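Alginate lyase (PDB 6KFN) probably depolymerises alginate by beta-elimination and is built as a right-handed parallel beta-helix. Local coordinates at residues E142-G146 / T206-Y210; S153-W158 / I186-T190. All coordinates share one frame; numbering follows the deposited sequence.

How the contacts relate
Both contacts join loops on the outside of the right-handed parallel beta-helix, and both flank the same run of short parallel strands. Contact 1 pairs the loop before strand 149-151 with the loop before strand 215-217. Contact 2 pairs the loop after strand 149-151 with the loop after strand 184-186. Along the chain both segments of contact 2 fall between the two of contact 1. The centres are about 17 Å apart and the nearest atoms about 7 Å. Toward one end of these strands contact 1 ties loops across an intervening strand; toward the other, contact 2 ties neighbouring coils. Sodium ions bind close to both, one through Tyr210 O, another near Lys187.

Contact 1 (E142-G146 / T206-Y210); sequences EAGFG and TGANY. With NA (sodium ion), chain C.
Asn209 reaches across to Gly144 where two loops of the right-handed parallel beta-helix meet at the surface. Residues 142-146 lead into strand 149-151. The loop with residues 206-210 leads into strand 215-217. Strand 184-186 runs between these two strands in the sheet, so the loops meet across an intervening strand.

One direct hydrogen bond crosses the contact. Asn209 ND2 gives it to Gly144 O at 3.1 Å, and it is nearly straight at 176°. The acceptor lies in the amide plane, but the donor sits above the carbonyl plane of Gly144. Asn209 CG is anti to the backbone N (chi1 -167°), which carries the amide out to this carbonyl. Water 1 adds a second link. It donates to Gly144 O and to Asn209 O, so the carbonyl of Gly144 is gripped twice.

The apolar part is small. Ala143 CB meets Ala208 CB at 3.9 Å. Ala208 CB also lies 3.7 Å from Gly144 N. Gly144 has no side chain in the way, so Asn209 CB can sit against Gly144 CA at 3.6 Å. The Phe145 ring approaches the Asn209 amide obliquely, with CE1 4.2 Å from ND2.

Local turns shape both loops. A short 3-10 segment at 143-144 presents Ala143 and Gly144. On the other loop Thr206 OG1 accepts from Ala208 N at 3.0 Å, forming an ST turn. The same hydroxyl is hydrogen-bonded to Ala180 O, which ties this turn to a further loop.

The contact also adjoins a metal site. A sodium ion is bound by Tyr210, Asp212 and Gln242, and three waters complete the set. Tyr210 contributes its backbone O, 2.3 Å from the ion.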
# COMPACT_ATOMS: atom_id res chain seq x y z
N GLU A 142 -3.41 -7.64 14.43
CA GLU A 142 -2.35 -6.90 15.11
C GLU A 142 -2.37 -5.46 14.64
O GLU A 142 -1.95 -5.15 13.52
CB GLU A 142 -0.99 -7.54 14.87
CG GLU A 142 0.06 -7.13 15.87
CD GLU A 142 -0.27 -7.64 17.28
OE1 GLU A 142 -0.30 -8.88 17.49
OE2 GLU A 142 -0.46 -6.79 18.16
N ALA A 143 -2.86 -4.56 15.50
CA ALA A 143 -2.99 -3.16 15.12
C ALA A 143 -1.66 -2.58 14.68
O ALA A 143 -1.60 -1.80 13.73
CB ALA A 143 -3.55 -2.35 16.29
N GLY A 144 -0.59 -2.93 15.39
CA GLY A 144 0.71 -2.37 15.09
C GLY A 144 1.34 -2.89 13.82
O GLY A 144 2.37 -2.34 13.39
N PHE A 145 0.76 -3.92 13.23
CA PHE A 145 1.11 -4.45 11.90
C PHE A 145 0.01 -4.15 10.89
O PHE A 145 -0.11 -4.81 9.86
CB PHE A 145 1.33 -5.98 11.98
CG PHE A 145 2.43 -6.45 12.89
CD1 PHE A 145 3.50 -5.64 13.29
CD2 PHE A 145 2.41 -7.75 13.34
CE1 PHE A 145 4.51 -6.11 14.09
CE2 PHE A 145 3.42 -8.21 14.18
CZ PHE A 145 4.47 -7.38 14.55
N GLY A 146 -0.82 -3.13 11.17
CA GLY A 146 -2.01 -2.86 10.40
C GLY A 146 -1.88 -1.74 9.39
O GLY A 146 -2.83 -0.96 9.21
N THR A 206 -4.50 3.82 15.22
CA THR A 206 -4.55 3.45 16.64
C THR A 206 -3.44 4.04 17.49
O THR A 206 -3.60 4.08 18.73
CB THR A 206 -4.44 1.92 16.82
OG1 THR A 206 -3.19 1.44 16.31
CG2 THR A 206 -5.65 1.20 16.24
N GLY A 207 -2.30 4.44 16.92
CA GLY A 207 -1.13 4.75 17.70
C GLY A 207 -0.27 3.54 18.07
O GLY A 207 0.79 3.73 18.66
N ALA A 208 -0.71 2.33 17.76
CA ALA A 208 0.05 1.14 18.16
C ALA A 208 1.37 1.11 17.44
O ALA A 208 1.48 1.44 16.27
CB ALA A 208 -0.73 -0.11 17.78
N ASN A 209 2.41 0.65 18.14
CA ASN A 209 3.69 0.39 17.43
C ASN A 209 4.13 1.61 16.64
O ASN A 209 4.53 1.52 15.47
CB ASN A 209 3.65 -0.86 16.54
CG ASN A 209 5.01 -1.30 16.07
OD1 ASN A 209 6.03 -1.09 16.74
ND2 ASN A 209 5.03 -1.98 14.93
N TYR A 210 4.02 2.77 17.33
CA TYR A 210 4.48 4.09 16.84
C TYR A 210 3.70 4.65 15.67
O TYR A 210 4.13 5.64 15.08
CB TYR A 210 5.99 4.11 16.54
CG TYR A 210 6.87 3.53 17.59
CD1 TYR A 210 7.22 4.28 18.70
CD2 TYR A 210 7.37 2.22 17.50
CE1 TYR A 210 8.05 3.77 19.69
CE2 TYR A 210 8.20 1.70 18.48
CZ TYR A 210 8.53 2.48 19.56
OH TYR A 210 9.35 1.96 20.54
NA NA C . 5.19 7.50 14.14
O HOH W 1 3.21 0.36 12.99
O HOH W 2 3.74 7.01 12.34
O HOH W 3 6.84 5.99 13.33
O HOH W 4 6.62 8.00 15.95

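Contact 2 (S153-W158 / I186-T190)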
# COMPACT_ATOMS: atom_id res chain seq x y z
N SER A 153 11.14 -3.44 3.85
CA SER A 153 11.36 -4.19 5.06
C SER A 153 12.13 -3.36 6.07
O SER A 153 13.04 -2.59 5.75
CB SER A 153 12.17 -5.46 4.79
OG SER A 153 11.48 -6.36 3.96
N ASP A 154 11.78 -3.54 7.35
CA ASP A 154 12.57 -3.01 8.46
C ASP A 154 14.01 -3.53 8.38
O ASP A 154 14.25 -4.65 7.90
CB ASP A 154 11.92 -3.48 9.78
CG ASP A 154 12.56 -2.93 11.02
OD1 ASP A 154 12.26 -1.77 11.41
OD2 ASP A 154 13.37 -3.68 11.61
N LYS A 155 14.94 -2.74 8.91
CA LYS A 155 16.36 -3.10 8.91
C LYS A 155 16.64 -4.47 9.49
O LYS A 155 17.57 -5.14 9.06
CB LYS A 155 17.16 -2.02 9.64
CG LYS A 155 16.82 -1.85 11.12
CD LYS A 155 17.57 -0.68 11.74
CE LYS A 155 17.21 -0.48 13.19
NZ LYS A 155 17.95 0.68 13.72
N GLY A 156 15.86 -4.91 10.48
CA GLY A 156 16.08 -6.22 11.06
C GLY A 156 15.82 -7.37 10.11
O GLY A 156 16.19 -8.51 10.43
N LYS A 157 15.16 -7.10 8.98
CA LYS A 157 14.87 -8.11 7.97
C LYS A 157 15.67 -7.91 6.69
O LYS A 157 15.48 -8.69 5.75
CB LYS A 157 13.38 -8.09 7.63
CG LYS A 157 12.53 -8.59 8.79
CD LYS A 157 12.70 -10.09 9.04
CE LYS A 157 11.87 -10.56 10.26
NZ LYS A 157 10.46 -10.26 10.00
N TRP A 158 16.61 -6.95 6.63
CA TRP A 158 17.37 -6.77 5.39
C TRP A 158 18.21 -8.00 5.04
O TRP A 158 18.49 -8.21 3.86
CB TRP A 158 18.29 -5.56 5.48
CG TRP A 158 17.59 -4.25 5.44
CD1 TRP A 158 16.25 -3.98 5.43
CD2 TRP A 158 18.25 -2.97 5.39
NE1 TRP A 158 16.04 -2.61 5.37
CE2 TRP A 158 17.25 -1.96 5.34
CE3 TRP A 158 19.60 -2.56 5.36
CZ2 TRP A 158 17.57 -0.62 5.25
CZ3 TRP A 158 19.91 -1.23 5.27
CH2 TRP A 158 18.90 -0.25 5.22
N ILE A 186 6.77 3.65 4.61
CA ILE A 186 7.82 3.53 3.58
C ILE A 186 9.11 3.18 4.31
O ILE A 186 9.65 4.04 5.02
CB ILE A 186 7.93 4.82 2.77
CG1 ILE A 186 6.61 5.16 2.10
CG2 ILE A 186 9.07 4.69 1.77
CD1 ILE A 186 6.57 6.50 1.40
N LYS A 187 9.59 1.96 4.18
CA LYS A 187 10.71 1.51 4.99
C LYS A 187 12.06 2.00 4.51
O LYS A 187 12.32 2.25 3.32
CB LYS A 187 10.74 -0.01 5.06
CG LYS A 187 9.53 -0.60 5.78
CD LYS A 187 9.46 -0.08 7.22
CE LYS A 187 8.37 -0.63 8.08
NZ LYS A 187 8.25 0.03 9.40
N GLU A 188 12.97 2.07 5.49
CA GLU A 188 14.39 2.21 5.21
C GLU A 188 14.80 1.17 4.17
O GLU A 188 14.39 0.01 4.21
CB GLU A 188 15.19 2.06 6.50
CG GLU A 188 15.02 0.73 7.27
CD GLU A 188 13.92 0.69 8.33
OE1 GLU A 188 12.87 1.36 8.17
OE2 GLU A 188 14.15 -0.04 9.32
N GLY A 189 15.69 1.60 3.27
CA GLY A 189 16.20 0.76 2.20
C GLY A 189 15.50 0.93 0.87
O GLY A 189 16.06 0.56 -0.16
N THR A 190 14.27 1.47 0.89
CA THR A 190 13.54 1.73 -0.34
C THR A 190 13.93 3.08 -0.90
O THR A 190 14.23 4.03 -0.15
CB THR A 190 12.02 1.68 -0.12
OG1 THR A 190 11.57 2.80 0.67
CG2 THR A 190 11.57 0.37 0.48
O HOH W 5 13.14 -1.92 2.65
O HOH W 6 10.99 0.68 10.12
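Glu188 and Trp158 form the tight side of this contact. The side chain of Glu188 passes by the indole, and its CG comes within 3.5 Å of Trp158 CZ2. The ring and carboxylate planes are 59° apart. Trp158 NE1 makes its shorter hydrogen bond within its own loop, to Ser153 O at 3.0 Å and in the ring plane. A weak bond of 3.3 Å runs from the same NE1 to Glu188 O, near the ring plane at its edge. Two carbonyls thus share one N-H. Gly189 N lies 3.5 Å from Trp158 CZ2, set obliquely to the ring. Lys155 CA lies over one face of the Trp158 ring, toward its rim.

Beside the indole, Lys155 N donates to Glu188 OE2 at 2.8 Å. It meets this oxygen from above the carboxylate plane. With CG between the backbone N and the carbonyl carbon (chi1 59°) and a bend at chi2, Glu188 brings its carboxylate to that N-H.

These are neighbouring coils of the right-handed beta-helix. The loops 153-158 and 186-190 follow the paired parallel strands 149-151 and 184-186. A type II turn shapes Lys187 to Thr190, and an Asx turn from Asp154 OD2 to Gly156 N shapes the other loop.

The looser, wetter side holds the charges. In the Asp154 conformer given, OD1 stands 3.3 Å from Glu188 OE2, a close pair of acceptors. Water 6 accepts from Lys187 NZ and lies within bonding distance of Glu188 OE1 and, in that conformer, Asp154 OD1. Lys187 NZ is also hydrogen-bonded to Asp185, a sodium ligand. Lys155 NZ, in the conformer given, is hydrogen-bonded to Gln246 O. Water 5 accepts from Ser153 N and lies 2.8 Å from Glu188 O.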